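Local coordinates for protein monopolin complex subunit CSM1 (Candida glabrata, PDB 6MJC) that binds a peptide of the kinetochore protein Dsn1 as a subunit of the monopolin complex, and so probably helps recruit monopolin to kinetochores, at residues I9-L12 against F13-L16; L94-L98 against R99-Q103; F104-K107 against M108-L112. All coordinates share one frame; numbering follows the deposited sequence.

Contact 1: residues I9-L12 against F13-L16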
ATOM      1  N   ILE A   9       7.273  -8.686   8.477  1.00 56.84           N
ATOM      2  CA  ILE A   9       6.754  -7.320   8.392  1.00 55.29           C
ATOM      3  C   ILE A   9       5.279  -7.329   8.027  1.00 64.24           C
ATOM      4  O   ILE A   9       4.481  -6.574   8.599  1.00 60.87           O
ATOM      5  CB  ILE A   9       7.597  -6.473   7.416  1.00 52.33           C
ATOM      6  CG1 ILE A   9       8.991  -6.347   8.048  1.00 63.78           C
ATOM      7  CG2 ILE A   9       6.920  -5.179   7.148  1.00 56.02           C
ATOM      8  CD1 ILE A   9       9.667  -5.042   7.800  1.00 98.09           C
ATOM      9  N   LYS A  10       4.906  -8.127   7.024  1.00 61.29           N
ATOM     10  CA  LYS A  10       3.504  -8.252   6.635  1.00 74.46           C
ATOM     11  C   LYS A  10       2.636  -8.656   7.822  1.00 79.45           C
ATOM     12  O   LYS A  10       1.590  -8.044   8.080  1.00 69.64           O
ATOM     13  CB  LYS A  10       3.354  -9.281   5.507  1.00117.49           C
ATOM     14  CG  LYS A  10       1.904  -9.650   5.178  1.00121.22           C
ATOM     15  CD  LYS A  10       1.743 -11.149   4.941  1.00135.68           C
ATOM     16  CE  LYS A  10       0.291 -11.592   5.104  1.00142.68           C
ATOM     17  NZ  LYS A  10       0.158 -13.083   5.038  1.00149.82           N
ATOM     18  N   ASP A  11       3.038  -9.720   8.522  1.00 62.67           N
ATOM     19  CA  ASP A  11       2.238 -10.247   9.631  1.00 68.39           C
ATOM     20  C   ASP A  11       1.973  -9.176  10.682  1.00 64.99           C
ATOM     21  O   ASP A  11       0.898  -9.127  11.289  1.00 87.79           O
ATOM     22  CB  ASP A  11       2.951 -11.439  10.272  1.00 60.72           C
ATOM     23  CG  ASP A  11       2.864 -12.677   9.437  1.00 67.46           C
ATOM     24  OD1 ASP A  11       2.166 -12.622   8.405  1.00 76.16           O
ATOM     25  OD2 ASP A  11       3.496 -13.690   9.809  1.00 69.83           O
ATOM     26  N   LEU A  12       2.970  -8.353  10.968  1.00 62.52           N
ATOM     27  CA  LEU A  12       2.743  -7.268  11.900  1.00 83.23           C
ATOM     28  C   LEU A  12       1.895  -6.175  11.263  1.00 89.18           C
ATOM     29  O   LEU A  12       1.021  -5.610  11.922  1.00 64.62           O
ATOM     30  CB  LEU A  12       4.080  -6.742  12.398  1.00103.08           C
ATOM     31  CG  LEU A  12       4.957  -7.833  13.050  1.00 93.11           C
ATOM     32  CD1 LEU A  12       6.201  -7.012  13.553  1.00 83.83           C
ATOM     33  CD2 LEU A  12       4.358  -8.708  14.105  1.00 67.87           C
ATOM     34  N   PHE A  13       2.095  -5.893   9.968  1.00 88.00           N
ATOM     35  CA  PHE A  13       1.333  -4.817   9.333  1.00 73.47           C
ATOM     36  C   PHE A  13      -0.169  -5.087   9.394  1.00 53.19           C
ATOM     37  O   PHE A  13      -0.966  -4.167   9.656  1.00 57.03           O
ATOM     38  CB  PHE A  13       1.777  -4.613   7.882  1.00 78.21           C
ATOM     39  CG  PHE A  13       1.245  -3.337   7.278  1.00 57.35           C
ATOM     40  CD1 PHE A  13       1.926  -2.157   7.424  1.00 48.06           C
ATOM     41  CD2 PHE A  13       0.048  -3.321   6.622  1.00 54.50           C
ATOM     42  CE1 PHE A  13       1.450  -0.996   6.923  1.00 56.50           C
ATOM     43  CE2 PHE A  13      -0.461  -2.156   6.107  1.00 50.98           C
ATOM     44  CZ  PHE A  13       0.247  -0.976   6.257  1.00 57.14           C
ATOM     45  N   GLU A  14      -0.567  -6.360   9.250  1.00 53.55           N
ATOM     46  CA  GLU A  14      -1.976  -6.724   9.225  1.00 58.00           C
ATOM     47  C   GLU A  14      -2.667  -6.502  10.551  1.00 65.04           C
ATOM     48  O   GLU A  14      -3.899  -6.500  10.591  1.00 68.56           O
ATOM     49  CB  GLU A  14      -2.157  -8.191   8.802  1.00 62.73           C
ATOM     50  CG  GLU A  14      -1.604  -9.248   9.728  1.00 92.09           C
ATOM     51  CD  GLU A  14      -1.754 -10.650   9.150  1.00111.13           C
ATOM     52  OE1 GLU A  14      -1.268 -11.617   9.781  1.00123.37           O
ATOM     53  OE2 GLU A  14      -2.362 -10.778   8.064  1.00108.26           O
ATOM     54  N   HIS A  15      -1.918  -6.384  11.652  1.00 56.96           N
ATOM     55  CA  HIS A  15      -2.523  -6.198  12.957  1.00 54.18           C
ATOM     56  C   HIS A  15      -2.426  -4.752  13.436  1.00 55.13           C
ATOM     57  O   HIS A  15      -2.677  -4.484  14.619  1.00 56.94           O
ATOM     58  CB  HIS A  15      -1.858  -7.125  13.981  1.00 54.98           C
ATOM     59  CG  HIS A  15      -2.132  -8.589  13.767  1.00 65.28           C
ATOM     60  ND1 HIS A  15      -1.239  -9.430  13.136  1.00 72.92           N
ATOM     61  CD2 HIS A  15      -3.211  -9.348  14.064  1.00 72.85           C
ATOM     62  CE1 HIS A  15      -1.747 -10.648  13.081  1.00 76.87           C
ATOM     63  NE2 HIS A  15      -2.941 -10.627  13.641  1.00 75.35           N
ATOM     64  N   LEU A  16      -2.007  -3.826  12.573  1.00 57.38           N
ATOM     65  CA  LEU A  16      -1.931  -2.422  12.960  1.00 78.31           C
ATOM     66  C   LEU A  16      -3.325  -1.856  13.194  1.00 69.22           C
ATOM     67  O   LEU A  16      -4.304  -2.322  12.619  1.00 60.20           O
ATOM     68  CB  LEU A  16      -1.232  -1.608  11.876  1.00 82.19           C
ATOM     69  CG  LEU A  16       0.279  -1.769  11.764  1.00 62.68           C
ATOM     70  CD1 LEU A  16       0.798  -1.020  10.556  1.00 75.60           C
ATOM     71  CD2 LEU A  16       0.956  -1.285  13.002  1.00 72.05           C
TER

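Contact 2: residues L94-L98 against R99-Q103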
ATOM      1  N   LEU A  94       3.290   4.355  -5.868  1.00 36.49           N
ATOM      2  CA  LEU A  94       4.532   4.791  -5.269  1.00 37.19           C
ATOM      3  C   LEU A  94       5.437   3.598  -4.965  1.00 38.06           C
ATOM      4  O   LEU A  94       4.976   2.502  -4.666  1.00 39.36           O
ATOM      5  CB  LEU A  94       4.261   5.546  -3.934  1.00 41.22           C
ATOM      6  CG  LEU A  94       3.299   6.735  -4.011  1.00 40.66           C
ATOM      7  CD1 LEU A  94       3.048   7.323  -2.602  1.00 40.71           C
ATOM      8  CD2 LEU A  94       3.888   7.812  -4.889  1.00 44.99           C
ATOM      9  N   SER A  95       6.744   3.849  -4.910  1.00 37.15           N
ATOM     10  CA  SER A  95       7.745   2.958  -4.341  1.00 41.01           C
ATOM     11  C   SER A  95       8.433   3.708  -3.200  1.00 46.20           C
ATOM     12  O   SER A  95       8.638   4.939  -3.281  1.00 41.71           O
ATOM     13  CB  SER A  95       8.760   2.529  -5.418  1.00 48.01           C
ATOM     14  OG  SER A  95       9.870   1.897  -4.840  1.00 71.53           O
ATOM     15  N   PHE A  96       8.781   2.991  -2.129  1.00 42.08           N
ATOM     16  CA  PHE A  96       9.544   3.615  -1.058  1.00 40.25           C
ATOM     17  C   PHE A  96      10.278   2.531  -0.276  1.00 45.33           C
ATOM     18  O   PHE A  96       9.899   1.349  -0.322  1.00 43.64           O
ATOM     19  CB  PHE A  96       8.649   4.509  -0.144  1.00 42.89           C
ATOM     20  CG  PHE A  96       7.396   3.845   0.407  1.00 39.88           C
ATOM     21  CD1 PHE A  96       7.457   3.085   1.562  1.00 41.84           C
ATOM     22  CD2 PHE A  96       6.199   4.034  -0.195  1.00 43.15           C
ATOM     23  CE1 PHE A  96       6.293   2.475   2.082  1.00 40.82           C
ATOM     24  CE2 PHE A  96       5.042   3.465   0.309  1.00 45.61           C
ATOM     25  CZ  PHE A  96       5.101   2.679   1.455  1.00 41.28           C
ATOM     26  N   PRO A  97      11.376   2.883   0.377  1.00 44.66           N
ATOM     27  CA  PRO A  97      12.120   1.894   1.168  1.00 48.32           C
ATOM     28  C   PRO A  97      11.353   1.469   2.412  1.00 50.50           C
ATOM     29  O   PRO A  97      10.448   2.158   2.899  1.00 47.10           O
ATOM     30  CB  PRO A  97      13.420   2.619   1.514  1.00 49.16           C
ATOM     31  CG  PRO A  97      13.033   4.056   1.522  1.00 47.76           C
ATOM     32  CD  PRO A  97      12.023   4.212   0.415  1.00 44.26           C
ATOM     33  N   LEU A  98      11.662   0.264   2.864  1.00 45.42           N
ATOM     34  CA  LEU A  98      10.990  -0.292   4.024  1.00 53.78           C
ATOM     35  C   LEU A  98      11.124   0.632   5.223  1.00 48.36           C
ATOM     36  O   LEU A  98      10.219   0.721   6.059  1.00 48.91           O
ATOM     37  CB  LEU A  98      11.606  -1.653   4.306  1.00 59.35           C
ATOM     38  CG  LEU A  98      10.747  -2.721   4.928  1.00 61.29           C
ATOM     39  CD1 LEU A  98       9.541  -2.972   4.175  1.00 54.81           C
ATOM     40  CD2 LEU A  98      11.621  -3.985   4.971  1.00 74.84           C
ATOM     41  N   ARG A  99      12.260   1.322   5.339  1.00 49.27           N
ATOM     42  CA  ARG A  99      12.437   2.204   6.482  1.00 49.18           C
ATOM     43  C   ARG A  99      11.440   3.356   6.536  1.00 49.90           C
ATOM     44  O   ARG A  99      11.387   4.054   7.560  1.00 56.98           O
ATOM     45  CB  ARG A  99      13.851   2.793   6.497  1.00 53.82           C
ATOM     46  CG  ARG A  99      14.288   3.375   5.181  1.00 65.50           C
ATOM     47  CD  ARG A  99      15.638   4.071   5.270  1.00 79.28           C
ATOM     48  NE  ARG A  99      16.152   4.299   3.925  1.00 78.32           N
ATOM     49  CZ  ARG A  99      15.953   5.406   3.227  1.00 81.79           C
ATOM     50  NH1 ARG A  99      15.260   6.409   3.753  1.00 77.99           N
ATOM     51  NH2 ARG A  99      16.447   5.506   2.004  1.00 88.70           N
ATOM     52  N   SER A 100      10.745   3.642   5.445  1.00 45.20           N
ATOM     53  CA  SER A 100       9.670   4.643   5.400  1.00 44.29           C
ATOM     54  C   SER A 100       8.273   4.084   5.605  1.00 47.45           C
ATOM     55  O   SER A 100       7.295   4.836   5.494  1.00 45.58           O
ATOM     56  CB  SER A 100       9.722   5.394   4.062  1.00 56.45           C
ATOM     57  OG  SER A 100      10.906   6.195   4.036  1.00 75.71           O
ATOM     58  N   LEU A 101       8.130   2.790   5.875  1.00 48.50           N
ATOM     59  CA  LEU A 101       6.784   2.242   5.990  1.00 45.91           C
ATOM     60  C   LEU A 101       6.043   2.846   7.183  1.00 42.26           C
ATOM     61  O   LEU A 101       4.837   3.138   7.091  1.00 44.85           O
ATOM     62  CB  LEU A 101       6.882   0.728   6.106  1.00 49.49           C
ATOM     63  CG  LEU A 101       5.558  -0.024   6.177  1.00 47.00           C
ATOM     64  CD1 LEU A 101       4.701   0.176   4.978  1.00 45.53           C
ATOM     65  CD2 LEU A 101       5.830  -1.539   6.374  1.00 48.98           C
ATOM     66  N   ASN A 102       6.736   3.056   8.276  1.00 44.41           N
ATOM     67  CA  ASN A 102       6.129   3.702   9.439  1.00 48.87           C
ATOM     68  C   ASN A 102       5.648   5.112   9.090  1.00 50.32           C
ATOM     69  O   ASN A 102       4.506   5.485   9.392  1.00 51.16           O
ATOM     70  CB  ASN A 102       7.123   3.735  10.593  1.00 50.05           C
ATOM     71  CG  ASN A 102       6.504   4.267  11.878  1.00 57.11           C
ATOM     72  OD1 ASN A 102       7.029   5.190  12.501  1.00 63.77           O
ATOM     73  ND2 ASN A 102       5.360   3.713  12.262  1.00 58.71           N
ATOM     74  N   GLN A 103       6.502   5.913   8.430  1.00 48.06           N
ATOM     75  CA  GLN A 103       6.080   7.249   8.013  1.00 59.22           C
ATOM     76  C   GLN A 103       4.839   7.174   7.124  1.00 51.86           C
ATOM     77  O   GLN A 103       3.939   8.014   7.222  1.00 43.83           O
ATOM     78  CB  GLN A 103       7.219   7.967   7.279  1.00 93.13           C
ATOM     79  CG  GLN A 103       8.476   8.242   8.091  1.00106.47           C
ATOM     80  CD  GLN A 103       9.575   8.856   7.240  1.00102.27           C
ATOM     81  OE1 GLN A 103       9.327   9.747   6.425  1.00 82.13           O
ATOM     82  NE2 GLN A 103      10.791   8.367   7.411  1.00132.81           N
TER
HETATM   83  O   HOH W   1       9.261   1.699   8.803  1.00 60.73           O

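Contact 3: residues F104-K107 against M108-L112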
ATOM      1  N   PHE A 104       4.799   6.198   6.220  1.00 40.00           N
ATOM      2  CA  PHE A 104       3.662   6.035   5.317  1.00 42.74           C
ATOM      3  C   PHE A 104       2.388   5.747   6.097  1.00 44.33           C
ATOM      4  O   PHE A 104       1.359   6.389   5.888  1.00 42.57           O
ATOM      5  CB  PHE A 104       3.907   4.885   4.357  1.00 40.67           C
ATOM      6  CG  PHE A 104       2.634   4.374   3.710  1.00 38.85           C
ATOM      7  CD1 PHE A 104       2.115   4.994   2.606  1.00 41.88           C
ATOM      8  CD2 PHE A 104       1.933   3.304   4.245  1.00 44.84           C
ATOM      9  CE1 PHE A 104       0.943   4.544   2.025  1.00 37.74           C
ATOM     10  CE2 PHE A 104       0.761   2.851   3.671  1.00 41.10           C
ATOM     11  CZ  PHE A 104       0.246   3.488   2.572  1.00 39.45           C
ATOM     12  N   TYR A 105       2.461   4.817   7.058  1.00 45.26           N
ATOM     13  CA  TYR A 105       1.274   4.438   7.812  1.00 50.83           C
ATOM     14  C   TYR A 105       0.773   5.608   8.649  1.00 51.11           C
ATOM     15  O   TYR A 105      -0.431   5.853   8.734  1.00 45.76           O
ATOM     16  CB  TYR A 105       1.576   3.224   8.698  1.00 46.62           C
ATOM     17  CG  TYR A 105       0.525   2.977   9.765  1.00 45.17           C
ATOM     18  CD1 TYR A 105      -0.688   2.340   9.461  1.00 52.08           C
ATOM     19  CD2 TYR A 105       0.740   3.380  11.048  1.00 49.76           C
ATOM     20  CE1 TYR A 105      -1.639   2.127  10.469  1.00 49.48           C
ATOM     21  CE2 TYR A 105      -0.197   3.156  12.076  1.00 56.59           C
ATOM     22  CZ  TYR A 105      -1.384   2.536  11.760  1.00 54.05           C
ATOM     23  OH  TYR A 105      -2.274   2.348  12.791  1.00 55.18           O
ATOM     24  N   ILE A 106       1.684   6.355   9.257  1.00 49.80           N
ATOM     25  CA  ILE A 106       1.296   7.515  10.053  1.00 52.75           C
ATOM     26  C   ILE A 106       0.647   8.583   9.184  1.00 55.30           C
ATOM     27  O   ILE A 106      -0.371   9.167   9.567  1.00 53.75           O
ATOM     28  CB  ILE A 106       2.512   8.090  10.780  1.00 51.40           C
ATOM     29  CG1 ILE A 106       3.037   7.099  11.817  1.00 63.07           C
ATOM     30  CG2 ILE A 106       2.136   9.417  11.474  1.00 53.93           C
ATOM     31  CD1 ILE A 106       4.327   7.498  12.477  1.00 74.09           C
ATOM     32  N   LYS A 107       1.260   8.902   8.041  1.00 45.60           N
ATOM     33  CA  LYS A 107       0.700   9.890   7.109  1.00 47.04           C
ATOM     34  C   LYS A 107      -0.695   9.487   6.662  1.00 48.10           C
ATOM     35  O   LYS A 107      -1.638  10.300   6.669  1.00 47.39           O
ATOM     36  CB  LYS A 107       1.620  10.027   5.895  1.00 49.14           C
ATOM     37  CG  LYS A 107       1.137  10.944   4.757  1.00 49.95           C
ATOM     38  CD  LYS A 107       0.936  12.359   5.228  1.00 56.19           C
ATOM     39  CE  LYS A 107       2.238  13.109   5.332  1.00 64.06           C
ATOM     40  NZ  LYS A 107       1.964  14.564   5.534  1.00 72.53           N
ATOM     41  N   MET A 108      -0.859   8.221   6.283  1.00 47.01           N
ATOM     42  CA  MET A 108      -2.180   7.767   5.844  1.00 40.09           C
ATOM     43  C   MET A 108      -3.184   7.868   6.980  1.00 48.45           C
ATOM     44  O   MET A 108      -4.313   8.335   6.787  1.00 49.18           O
ATOM     45  CB  MET A 108      -2.123   6.334   5.317  1.00 43.74           C
ATOM     46  CG  MET A 108      -3.470   5.787   4.861  1.00 42.76           C
ATOM     47  SD  MET A 108      -4.060   6.474   3.333  1.00 44.29           S
ATOM     48  CE  MET A 108      -2.955   5.629   2.206  1.00 40.97           C
ATOM     49  N   SER A 109      -2.790   7.450   8.184  1.00 46.47           N
ATOM     50  CA  SER A 109      -3.727   7.415   9.284  1.00 45.17           C
ATOM     51  C   SER A 109      -4.142   8.827   9.668  1.00 53.38           C
ATOM     52  O   SER A 109      -5.326   9.096   9.890  1.00 57.35           O
ATOM     53  CB  SER A 109      -3.096   6.671  10.462  1.00 52.96           C
ATOM     54  OG  SER A 109      -4.078   6.464  11.463  1.00 77.66           O
ATOM     55  N   LYS A 110      -3.195   9.756   9.684  1.00 53.96           N
ATOM     56  CA  LYS A 110      -3.528  11.117  10.068  1.00 56.25           C
ATOM     57  C   LYS A 110      -4.356  11.797   8.991  1.00 57.98           C
ATOM     58  O   LYS A 110      -5.269  12.568   9.303  1.00 57.50           O
ATOM     59  CB  LYS A 110      -2.263  11.918  10.324  1.00 53.36           C
ATOM     60  CG  LYS A 110      -1.558  11.570  11.645  1.00 62.75           C
ATOM     61  CD  LYS A 110      -0.362  12.488  11.900  1.00 74.10           C
ATOM     62  CE  LYS A 110       0.303  12.168  13.247  1.00 91.61           C
ATOM     63  NZ  LYS A 110       1.579  12.916  13.456  1.00120.24           N
ATOM     64  N   SER A 111      -4.026  11.552   7.724  1.00 51.80           N
ATOM     65  CA  SER A 111      -4.757  12.177   6.630  1.00 53.42           C
ATOM     66  C   SER A 111      -6.213  11.746   6.653  1.00 57.07           C
ATOM     67  O   SER A 111      -7.113  12.575   6.478  1.00 57.30           O
ATOM     68  CB  SER A 111      -4.103  11.842   5.296  1.00 51.78           C
ATOM     69  OG  SER A 111      -2.746  12.263   5.265  1.00 54.17           O
ATOM     70  N   LEU A 112      -6.470  10.459   6.908  1.00 48.79           N
ATOM     71  CA  LEU A 112      -7.856   9.992   6.926  1.00 51.90           C
ATOM     72  C   LEU A 112      -8.640  10.565   8.091  1.00 53.84           C
ATOM     73  O   LEU A 112      -9.859  10.704   7.975  1.00 61.26           O
ATOM     74  CB  LEU A 112      -7.942   8.467   6.977  1.00 50.52           C
ATOM     75  CG  LEU A 112      -7.374   7.759   5.770  1.00 54.80           C
ATOM     76  CD1 LEU A 112      -7.168   6.260   5.980  1.00 50.17           C
ATOM     77  CD2 LEU A 112      -8.328   7.988   4.582  1.00 57.60           C
TER

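Contact 1: residues I9-L12 against F13-L16
Glu14 folds back over the last turn of the helix and lays its side chain along Asp11. Its chi1 of 65° sets CG between the backbone N and the carbonyl carbon. From CB, which lies 3.8 Å from Lys10 O, the chain runs to CG, only 3.0 Å from Asp11 O. CD then passes Asp11 CA. At the tip OE1 comes within 3.8 Å of Asp11 OD1, the two carboxylates side by side with planes 12° apart. Lys10 NZ makes a long salt bridge to Asp11 OD1 at 3.9 Å and lies 4.6 Å from Glu14 OE2, too far for a second. The lysine would probably offset part of the repulsion between the two acids. This is the C-terminal end of helix 5-13, where the chain passes into a type I beta turn from Phe13 to Leu16. Phe13 N and Glu14 N still bond to the carbonyls four residues back. Asp11 O instead receives His15 ND1 at 2.8 Å, nearly in line with the carbonyl and 17° out of the ring plane. Leu12 O takes His15 N at 3.1 Å from above its carbonyl plane. Phe13 turns its buried ring to Tyr46 and Leu48 of strand 44-52.

Contact 2: residues L94-L98 against R99-Q103
Arg99 lies back across Pro97, with Pro97 CG over the centre of one face of its guanidinium. The closest pair is Pro97 CG and Arg99 CZ, at 3.6 Å. Chi1 of Arg99 is 49°, which puts its CG 3.8 Å from Pro97 CB; the extended run from CG to NE then carries the guanidinium to the proline ring. Arg99 is largely exposed, but its NH2 forms a salt bridge to an acidic side chain of the bound peptide.

The tight part lies inside the turn. Pro97 O accepts Ser100 N at 3.0 Å, and Leu98 O accepts Leu101 N at 2.9 Å. Both donors stand well above the carbonyl planes, as expected of the 3-10 turn that leads into helix 101-113. Phe96 packs behind this turn: its CE1 is 4.0 Å from Leu101 CD1, and its CD1 is 4.1 Å from Ser100 CB. Ser100 OG bonds to the backbone of the bound peptide.

The wet side is at Leu98 O. A water donates to this oxygen at 3.1 Å and accepts from Asn102 N at 2.9 Å, so it bridges the first turn.

Strand 94-96 is an edge strand of this chain's sheet. It pairs antiparallel with strand 63-69, and Leu94 and Ser95 extend the sheet by pairing in parallel with a strand of the bound peptide. Leu98 and Leu101 reach Ile9 of helix 5-13 and Phe50 of strand 44-52.

Contact 3: residues F104-K107 against M108-L112
Phe104 and Met108 both place CG anti to the backbone N; chi1 of 161° and 179° turns both side chains to the same side of the helix, where they lie alongside each other. Met108 then bends at chi2 and chi3, which curls its CE back to Phe104. CE lies 3.9 Å from Phe104 CZ, obliquely to the ring. The pair forms an apolar ridge one helical turn long. Phe104 also meets the rings of Tyr46, Tyr67 and Phe96 and an aromatic side chain of the bound peptide, while Met108 packs on Met44 and Tyr46.

Ile106 and Lys110 repeat the i to i+4 spacing on a more exposed side. The extended chain of Lys110 runs alongside Ile106, with Lys110 CE 3.8 Å from Ile106 CG2.

The polar centre is Lys107 O. Ser111 N reaches it at 2.9 Å in the regular helical bond. Ser111 OG reaches it at 2.7 Å from the opposite face of the carbonyl plane, 37° out of that plane. Lys107 CD passes 3.7 Å from Ser111 OG. The NZ of Lys107 makes a long, weak ion pair with an acidic side chain of the bound peptide.

Helix 101-113 is thus amphipathic here, with Phe104 and Met108 turned into the core. The second bond on Lys107 O satisfies a buried serine hydroxyl within the helix itself and fixes its rotation. It would also draw negative charge toward that oxygen.

Overall arrangement
The three contacts follow one another along the chain. Contact 1 ends helix 5-13, contact 2 leads from edge strand 94-96 into helix 101-113, and contact 3 continues along that helix. Their centres lie about 14 Å apart for contacts 1 and 2, 12 Å for contacts 2 and 3, and 16 Å for contacts 1 and 3. Side chains of contact 1 pack on both of the others, reaching contact 3 through Leu16 on Tyr105. The two helices therefore share one apolar layer with the five-stranded antiparallel sheet. Contacts 2 and 3 also touch the bound peptide, consistent with strand 94-96 and helix 101-113 forming part of the Dsn1 site.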